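Local coordinates for glutathione S-transferase omega-like 2 (Saccharomyces cerevisiae, PDB 5LKB), which acts as a glutathione-dependent thiol transferase and reductase, reducing dehydroascorbate and dimethylarsinic acid and reacting with glutathionyl-(hydro)quinones, at residues Q16-R21 with N171-E176; G36-Y41 with L161-T166; Y146-Q151 with Q167-N172. All coordinates share one frame; numbering follows the deposited sequence. Where two conformers were deposited one is given.

Contact 1. Residues Q16-R21 with N171-E176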
# COMPACT_ATOMS: atom_id res chain seq x y z
N GLN A 16 -25.74 4.51 -2.96
CA GLN A 16 -27.13 4.74 -3.36
C GLN A 16 -27.79 3.44 -3.81
O GLN A 16 -27.15 2.54 -4.35
CB GLN A 16 -27.16 5.73 -4.51
CG GLN A 16 -26.72 5.20 -5.90
CD GLN A 16 -26.73 6.28 -7.00
OE1 GLN A 16 -26.62 7.49 -6.71
NE2 GLN A 16 -26.87 5.85 -8.26
N VAL A 17 -29.11 3.35 -3.63
CA VAL A 17 -29.88 2.24 -4.15
C VAL A 17 -30.07 2.47 -5.64
O VAL A 17 -30.41 3.58 -6.08
CB VAL A 17 -31.22 2.14 -3.40
CG1 VAL A 17 -32.11 1.13 -4.04
CG2 VAL A 17 -31.00 1.75 -1.92
N SER A 18 -29.85 1.42 -6.43
CA SER A 18 -30.07 1.52 -7.86
C SER A 18 -31.55 1.65 -8.19
O SER A 18 -32.40 0.96 -7.60
CB SER A 18 -29.57 0.26 -8.54
OG SER A 18 -28.21 0.08 -8.28
N SER A 19 -31.83 2.48 -9.19
CA SER A 19 -33.19 2.89 -9.51
C SER A 19 -33.86 2.04 -10.57
O SER A 19 -35.09 2.03 -10.60
CB SER A 19 -33.19 4.31 -10.05
OG SER A 19 -32.56 5.14 -9.12
N PHE A 20 -33.14 1.32 -11.42
CA PHE A 20 -33.74 0.60 -12.54
C PHE A 20 -33.67 -0.88 -12.21
O PHE A 20 -32.59 -1.48 -12.18
CB PHE A 20 -33.09 0.92 -13.87
CG PHE A 20 -33.18 2.36 -14.25
CD1 PHE A 20 -32.21 3.25 -13.84
CD2 PHE A 20 -34.25 2.83 -14.99
CE1 PHE A 20 -32.28 4.59 -14.18
CE2 PHE A 20 -34.35 4.17 -15.31
CZ PHE A 20 -33.35 5.06 -14.90
N ARG A 21 -34.82 -1.51 -12.01
CA ARG A 21 -34.87 -2.81 -11.39
C ARG A 21 -35.79 -3.78 -12.12
O ARG A 21 -36.18 -4.81 -11.56
CB ARG A 21 -35.32 -2.64 -9.94
CG ARG A 21 -34.47 -1.60 -9.18
CD ARG A 21 -32.95 -1.96 -9.00
NE ARG A 21 -32.82 -3.12 -8.10
CZ ARG A 21 -32.61 -3.05 -6.78
NH1 ARG A 21 -32.50 -1.88 -6.17
NH2 ARG A 21 -32.57 -4.14 -6.05
N ASN A 171 -32.30 -2.33 -16.36
CA ASN A 171 -31.83 -2.68 -15.03
C ASN A 171 -30.41 -2.12 -14.93
O ASN A 171 -29.62 -2.31 -15.86
CB ASN A 171 -31.85 -4.16 -14.81
CG ASN A 171 -31.74 -4.56 -13.38
OD1 ASN A 171 -30.67 -4.34 -12.77
ND2 ASN A 171 -32.76 -5.18 -12.81
N ASN A 172 -30.11 -1.43 -13.81
CA ASN A 172 -28.76 -0.96 -13.51
C ASN A 172 -28.28 -1.47 -12.16
O ASN A 172 -27.36 -0.88 -11.55
CB ASN A 172 -28.63 0.55 -13.68
CG ASN A 172 -29.26 1.32 -12.56
OD1 ASN A 172 -30.16 0.78 -11.86
ND2 ASN A 172 -28.81 2.60 -12.36
N GLU A 173 -28.77 -2.62 -11.73
CA GLU A 173 -28.33 -3.29 -10.51
C GLU A 173 -27.57 -4.54 -10.91
O GLU A 173 -28.13 -5.51 -11.37
CB GLU A 173 -29.53 -3.55 -9.60
CG GLU A 173 -29.28 -4.43 -8.42
CD GLU A 173 -28.05 -3.95 -7.63
OE1 GLU A 173 -27.98 -2.74 -7.29
OE2 GLU A 173 -27.15 -4.78 -7.34
N SER A 174 -26.25 -4.57 -10.62
CA SER A 174 -25.46 -5.68 -11.13
C SER A 174 -25.94 -7.03 -10.58
O SER A 174 -25.80 -8.06 -11.25
CB SER A 174 -23.95 -5.47 -10.83
OG SER A 174 -23.67 -5.57 -9.42
N SER A 175 -26.46 -7.06 -9.35
CA SER A 175 -26.83 -8.33 -8.75
C SER A 175 -28.05 -8.91 -9.47
O SER A 175 -28.23 -10.13 -9.44
CB SER A 175 -27.16 -8.16 -7.26
OG SER A 175 -28.30 -7.33 -7.04
N GLU A 176 -28.85 -8.03 -10.11
CA GLU A 176 -30.07 -8.48 -10.81
C GLU A 176 -29.72 -8.73 -12.27
O GLU A 176 -30.23 -9.67 -12.88
CB GLU A 176 -31.16 -7.43 -10.68
CG GLU A 176 -31.75 -7.45 -9.26
CD GLU A 176 -32.67 -6.27 -8.94
OE1 GLU A 176 -32.83 -5.34 -9.76
OE2 GLU A 176 -33.23 -6.24 -7.83
O HOH W 1 -29.29 -1.28 -5.25
O HOH W 2 -29.54 4.14 -10.02
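The backbones of 16-21 and 171-176 meet in a single beta bridge between R21 and N171, in which N172 N donates to F20 O at 3.0 Å. The second segment is the corner of the thioredoxin-like domain where strand 168-171 passes into helix 174-182, and its E173 and S174 bind glutathione; the case illustrates how a distant N-terminal loop can bond to a helix-capping, ligand-binding residue. N172 answers the backbone bond with its side chain. Its CG takes the crowded position between backbone N and carbonyl carbon (chi1 76°), so that OD1 receives F20 N at 3.1 Å from above the amide plane. N172 CG lies at the edge of the F20 ring; ND2 bonds to Y145 OH and to a water shared with S19 N. R21, bent at chi2 and chi3, lays one face of its guanidinium over E173 CG and grips E176 side-on: NE reaches OE1 and NH2 reaches OE2, each at 2.8 Å. The planes are 46° apart, so both oxygens are approached from above the carboxylate. NH1 turns back to S18 O, and N171 ND2 adds a bond to the anti lone pair of E176 OE1. An alanine at E176 would take away this salt bridge and one bond of N171 ND2, and would probably leave R21 less firmly held. E173, the N-cap residue, splits its carboxylate between two tasks. OE2 caps the helix by accepting S175 N at 3.1 Å as well as S175 OG, while OE1 is steadied by S18 OG at 3.0 Å and by a water that bridges to S18 N.

Contact 2. Residues G36-Y41 with L161-T166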
# COMPACT_ATOMS: atom_id res chain seq x y z
N GLY A 36 -30.06 -8.91 -30.66
CA GLY A 36 -29.98 -7.60 -31.25
C GLY A 36 -30.77 -6.49 -30.60
O GLY A 36 -30.90 -5.42 -31.19
N ARG A 37 -31.32 -6.71 -29.42
CA ARG A 37 -32.22 -5.73 -28.81
C ARG A 37 -31.61 -5.04 -27.59
O ARG A 37 -31.88 -3.86 -27.33
CB ARG A 37 -33.56 -6.38 -28.40
CG ARG A 37 -34.50 -5.42 -27.68
CD ARG A 37 -35.90 -6.01 -27.49
NE ARG A 37 -36.63 -5.05 -26.70
CZ ARG A 37 -37.90 -5.19 -26.32
NH1 ARG A 37 -38.57 -6.29 -26.63
NH2 ARG A 37 -38.48 -4.24 -25.58
N TYR A 38 -30.87 -5.80 -26.77
CA TYR A 38 -30.31 -5.27 -25.52
C TYR A 38 -28.81 -5.05 -25.63
O TYR A 38 -28.11 -5.72 -26.40
CB TYR A 38 -30.67 -6.21 -24.37
CG TYR A 38 -32.19 -6.41 -24.23
CD1 TYR A 38 -32.98 -5.49 -23.57
CD2 TYR A 38 -32.78 -7.53 -24.75
CE1 TYR A 38 -34.37 -5.65 -23.48
CE2 TYR A 38 -34.15 -7.69 -24.68
CZ TYR A 38 -34.93 -6.77 -24.01
OH TYR A 38 -36.33 -6.89 -23.89
N TRP A 39 -28.32 -4.15 -24.78
CA TRP A 39 -26.94 -3.72 -24.80
C TRP A 39 -26.47 -3.60 -23.35
O TRP A 39 -27.25 -3.32 -22.45
CB TRP A 39 -26.77 -2.35 -25.45
CG TRP A 39 -25.47 -2.23 -26.21
CD1 TRP A 39 -24.36 -1.57 -25.84
CD2 TRP A 39 -25.20 -2.81 -27.47
NE1 TRP A 39 -23.38 -1.71 -26.80
CE2 TRP A 39 -23.90 -2.46 -27.83
CE3 TRP A 39 -25.94 -3.57 -28.35
CZ2 TRP A 39 -23.34 -2.85 -29.03
CZ3 TRP A 39 -25.40 -3.97 -29.50
CH2 TRP A 39 -24.09 -3.61 -29.85
N LEU A 40 -25.20 -3.87 -23.15
CA LEU A 40 -24.59 -3.85 -21.83
C LEU A 40 -23.48 -2.81 -21.88
O LEU A 40 -22.46 -3.02 -22.56
CB LEU A 40 -24.07 -5.26 -21.48
CG LEU A 40 -23.45 -5.36 -20.08
CD1 LEU A 40 -24.60 -5.09 -19.02
CD2 LEU A 40 -22.86 -6.70 -19.87
N TYR A 41 -23.65 -1.70 -21.14
CA TYR A 41 -22.65 -0.64 -21.05
C TYR A 41 -21.92 -0.79 -19.71
O TYR A 41 -22.56 -0.87 -18.67
CB TYR A 41 -23.30 0.75 -21.07
CG TYR A 41 -23.99 1.11 -22.40
CD1 TYR A 41 -23.24 1.65 -23.45
CD2 TYR A 41 -25.35 0.90 -22.60
CE1 TYR A 41 -23.83 1.97 -24.66
CE2 TYR A 41 -25.93 1.23 -23.80
CZ TYR A 41 -25.19 1.81 -24.80
OH TYR A 41 -25.81 2.12 -26.00
N LEU A 161 -27.93 -2.12 -18.32
CA LEU A 161 -28.55 -3.04 -19.28
C LEU A 161 -29.68 -2.27 -19.99
O LEU A 161 -30.62 -1.79 -19.33
CB LEU A 161 -29.06 -4.29 -18.58
CG LEU A 161 -29.79 -5.28 -19.48
CD1 LEU A 161 -28.82 -5.87 -20.52
CD2 LEU A 161 -30.42 -6.37 -18.64
N TRP A 162 -29.49 -2.03 -21.27
CA TRP A 162 -30.22 -1.04 -22.10
C TRP A 162 -31.08 -1.76 -23.12
O TRP A 162 -30.65 -2.75 -23.72
CB TRP A 162 -29.22 -0.22 -22.89
CG TRP A 162 -29.81 0.88 -23.80
CD1 TRP A 162 -29.90 0.85 -25.18
CD2 TRP A 162 -30.31 2.16 -23.40
NE1 TRP A 162 -30.39 2.04 -25.63
CE2 TRP A 162 -30.70 2.85 -24.58
CE3 TRP A 162 -30.48 2.79 -22.18
CZ2 TRP A 162 -31.21 4.16 -24.55
CZ3 TRP A 162 -31.02 4.09 -22.16
CH2 TRP A 162 -31.40 4.74 -23.34
N ASP A 163 -32.31 -1.22 -23.33
CA ASP A 163 -33.22 -1.72 -24.36
C ASP A 163 -33.22 -0.77 -25.53
O ASP A 163 -33.64 0.38 -25.39
CB ASP A 163 -34.65 -1.85 -23.81
CG ASP A 163 -35.61 -2.27 -24.90
OD1 ASP A 163 -35.14 -2.98 -25.80
OD2 ASP A 163 -36.81 -1.92 -24.78
N LEU A 164 -32.75 -1.26 -26.68
CA LEU A 164 -32.73 -0.45 -27.90
C LEU A 164 -34.13 -0.15 -28.44
O LEU A 164 -34.30 0.86 -29.12
CB LEU A 164 -31.92 -1.16 -28.98
CG LEU A 164 -30.40 -1.26 -28.71
CD1 LEU A 164 -29.81 -2.29 -29.70
CD2 LEU A 164 -29.70 0.11 -28.81
N GLU A 165 -35.12 -0.96 -28.11
CA GLU A 165 -36.46 -0.72 -28.67
C GLU A 165 -37.18 0.42 -27.97
O GLU A 165 -37.75 1.31 -28.61
CB GLU A 165 -37.25 -2.02 -28.59
CG GLU A 165 -36.85 -3.01 -29.69
CD GLU A 165 -37.84 -4.16 -29.86
OE1 GLU A 165 -38.98 -4.11 -29.29
OE2 GLU A 165 -37.46 -5.13 -30.56
N THR A 166 -37.22 0.40 -26.64
CA THR A 166 -37.89 1.44 -25.90
C THR A 166 -36.94 2.58 -25.50
O THR A 166 -37.39 3.62 -25.01
CB THR A 166 -38.59 0.82 -24.67
OG1 THR A 166 -37.59 0.27 -23.79
CG2 THR A 166 -39.58 -0.30 -25.04
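D163 OD2 is gripped by three donors: R37 NH2 at 3.0 Å, T166 N, and T166 OG1 at a short 2.5 Å. D163 OD1 has two, R37 NE at 2.7 Å and E165 N, which closes an Asx turn. R37 reaches them fully extended, CG anti to the backbone N (chi1 176°), and presents its side edge nearly in plane with both oxygens. Its guanidinium is sandwiched: E165 lays its carboxylate almost parallel over one face, OE1 3.3 Å from R37 CZ, a purely electrostatic bridge, while Y38 OH, bonded to K32, lies over the other. Such a network would probably keep D163 ionised. Between the antiparallel strands W39 and W162 form the hydrogen-bonded pair, with W39 N to W162 O at 2.9 Å and W162 N to W39 O at 2.8 Å; past the strand end, L164 N donates to R37 O. On the face of the two tryptophans, Y41 points its edge at the W162 indole, planes 81° apart, and CE2 touches W162 CB. These are the inner strands of a four-stranded mixed sheet, flanked by strands 66-69 and 168-171; helix 141-148 packs on Y41 and W162, and helix 47-58 on L40 of the opposite face.

Contact 3. Residues Y146-Q151 with Q167-N172; sequences YKSDPQ and QTIVNN
S148 holds OG anti to its backbone N (chi1 -158°), and K147, the preceding residue of the helix, sets CG anti to its own backbone N (chi1 -178°) but bends at chi2 (58°); these settings send a hydroxyl and a lysine chain from the end of helix 141-148 onto the strand 168-171. The hydroxyl does the decisive work. S148 OG accepts I169 N at 2.7 Å in a nearly straight bond, on the side of the strand turned away from its partner strand 160-163, where a main-chain N-H would otherwise lack a sheet neighbour. To get there S148 OG presses in beside the backbone, 3.1 Å from T168 CA, and S148 CB rests 3.9 Å from I169 CG1. A side-chain oxygen thus takes an N-H that a further strand could have bonded. The lysine meets the strand differently. K147 CE lies 3.0 Å from Q167 OE1, whereas K147 NZ stays 3.8 Å from the same oxygen, so methylene rather than ammonium makes the touch as the two chains cross obliquely. Q167, with its side chain extended beyond CG, sits in left-handed backbone geometry and forms, with T168, a G1 beta bulge opposite D163. A water lies between the carbonyls, 3.1 Å from K147 O and 2.8 Å from Q167 O. T168 directs OG1 away from this junction to Y31 and T166, and I169 packs against W162. In this protein S148 ties the helix end to the outer strand; the arrangement belongs to the C-terminal half of the thioredoxin fold, where a helix leads through a loop into an antiparallel hairpin, here 160-163 with 168-171.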
# COMPACT_ATOMS: atom_id res chain seq x y z
N TYR A 146 -30.73 10.16 -18.84
CA TYR A 146 -31.73 11.20 -19.10
C TYR A 146 -32.69 10.78 -20.22
O TYR A 146 -33.88 11.12 -20.19
CB TYR A 146 -31.03 12.52 -19.43
CG TYR A 146 -30.35 13.20 -18.26
CD1 TYR A 146 -30.98 13.29 -17.01
CD2 TYR A 146 -29.09 13.78 -18.39
CE1 TYR A 146 -30.35 13.94 -15.92
CE2 TYR A 146 -28.46 14.43 -17.29
CZ TYR A 146 -29.09 14.48 -16.08
OH TYR A 146 -28.51 15.12 -15.01
N LYS A 147 -32.19 10.06 -21.23
CA LYS A 147 -33.08 9.49 -22.24
C LYS A 147 -34.14 8.60 -21.60
O LYS A 147 -35.34 8.74 -21.88
CB LYS A 147 -32.27 8.71 -23.28
CG LYS A 147 -33.11 8.11 -24.41
CD LYS A 147 -33.90 9.19 -25.17
CE LYS A 147 -34.74 8.56 -26.25
NZ LYS A 147 -35.51 9.58 -27.02
N SER A 148 -33.73 7.68 -20.74
CA SER A 148 -34.66 6.78 -20.08
C SER A 148 -35.62 7.56 -19.18
O SER A 148 -36.84 7.31 -19.21
CB SER A 148 -33.87 5.75 -19.28
OG SER A 148 -34.60 4.56 -18.99
N ASP A 149 -35.12 8.53 -18.44
CA ASP A 149 -35.91 9.21 -17.40
C ASP A 149 -35.34 10.62 -17.31
O ASP A 149 -34.28 10.83 -16.70
CB ASP A 149 -35.85 8.48 -16.06
CG ASP A 149 -36.52 9.26 -14.95
OD1 ASP A 149 -37.16 10.27 -15.26
OD2 ASP A 149 -36.36 8.86 -13.77
N PRO A 150 -35.96 11.58 -17.98
CA PRO A 150 -35.47 12.97 -17.92
C PRO A 150 -35.42 13.55 -16.52
O PRO A 150 -34.72 14.54 -16.31
CB PRO A 150 -36.45 13.73 -18.82
CG PRO A 150 -36.87 12.67 -19.83
CD PRO A 150 -37.03 11.43 -18.98
N GLN A 151 -36.12 12.96 -15.55
CA GLN A 151 -36.12 13.45 -14.18
C GLN A 151 -35.09 12.76 -13.31
O GLN A 151 -35.09 12.97 -12.10
CB GLN A 151 -37.52 13.26 -13.57
CG GLN A 151 -38.49 14.41 -13.86
CD GLN A 151 -38.68 14.64 -15.33
OE1 GLN A 151 -39.32 13.84 -16.01
NE2 GLN A 151 -38.08 15.71 -15.85
N GLN A 167 -35.61 2.38 -25.70
CA GLN A 167 -34.59 3.37 -25.32
C GLN A 167 -34.67 3.69 -23.84
O GLN A 167 -34.83 4.84 -23.45
CB GLN A 167 -34.62 4.62 -26.20
CG GLN A 167 -34.47 4.24 -27.65
CD GLN A 167 -34.07 5.39 -28.53
OE1 GLN A 167 -33.64 6.45 -28.06
NE2 GLN A 167 -34.17 5.19 -29.85
N THR A 168 -34.66 2.64 -23.03
CA THR A 168 -34.74 2.79 -21.59
C THR A 168 -33.67 1.91 -20.97
O THR A 168 -33.21 0.94 -21.56
CB THR A 168 -36.13 2.37 -21.04
OG1 THR A 168 -36.45 1.03 -21.46
CG2 THR A 168 -37.23 3.36 -21.47
N ILE A 169 -33.38 2.21 -19.71
CA ILE A 169 -32.58 1.32 -18.90
C ILE A 169 -33.49 0.26 -18.30
O ILE A 169 -34.40 0.59 -17.53
CB ILE A 169 -31.88 2.13 -17.80
CG1 ILE A 169 -31.01 3.19 -18.44
CG2 ILE A 169 -31.12 1.22 -16.86
CD1 ILE A 169 -30.22 3.97 -17.43
N VAL A 170 -33.23 -0.99 -18.65
CA VAL A 170 -33.98 -2.12 -18.08
C VAL A 170 -33.61 -2.28 -16.63
O VAL A 170 -34.45 -2.32 -15.73
CB VAL A 170 -33.73 -3.42 -18.88
CG1 VAL A 170 -34.41 -4.64 -18.19
CG2 VAL A 170 -34.18 -3.25 -20.36
N ASN A 171 -32.30 -2.33 -16.36
CA ASN A 171 -31.83 -2.68 -15.03
C ASN A 171 -30.41 -2.12 -14.93
O ASN A 171 -29.62 -2.31 -15.86
CB ASN A 171 -31.85 -4.16 -14.81
CG ASN A 171 -31.74 -4.56 -13.38
OD1 ASN A 171 -30.67 -4.34 -12.77
ND2 ASN A 171 -32.76 -5.18 -12.81
N ASN A 172 -30.11 -1.43 -13.81
CA ASN A 172 -28.76 -0.96 -13.51
C ASN A 172 -28.28 -1.47 -12.16
O ASN A 172 -27.36 -0.88 -11.55
CB ASN A 172 -28.63 0.55 -13.68
CG ASN A 172 -29.26 1.32 -12.56
OD1 ASN A 172 -30.16 0.78 -11.86
ND2 ASN A 172 -28.81 2.60 -12.36
O HOH W 3 -36.86 6.73 -23.68

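In the fold
Read from the N terminus, the loop 16-21 is the first piece to find a distant partner: contact 1 closes a span of about 150 residues onto the start of helix 174-182. Contact 2 lies within that span, pairing strand 38-42 with strand 160-163. Contact 3 closes a much shorter excursion and crosses contact 2, since helix 141-148 precedes strand 160-163 and the segment 167-172 follows it. Contacts 1 and 3 share N171 and N172, and F20 packs against both I169 and S148. Backbone bonds from L161 to V170 and N171 join contact 2 to the others, so sheet, helix 141-148, N-terminal loop and glutathione-binding corner form one unit.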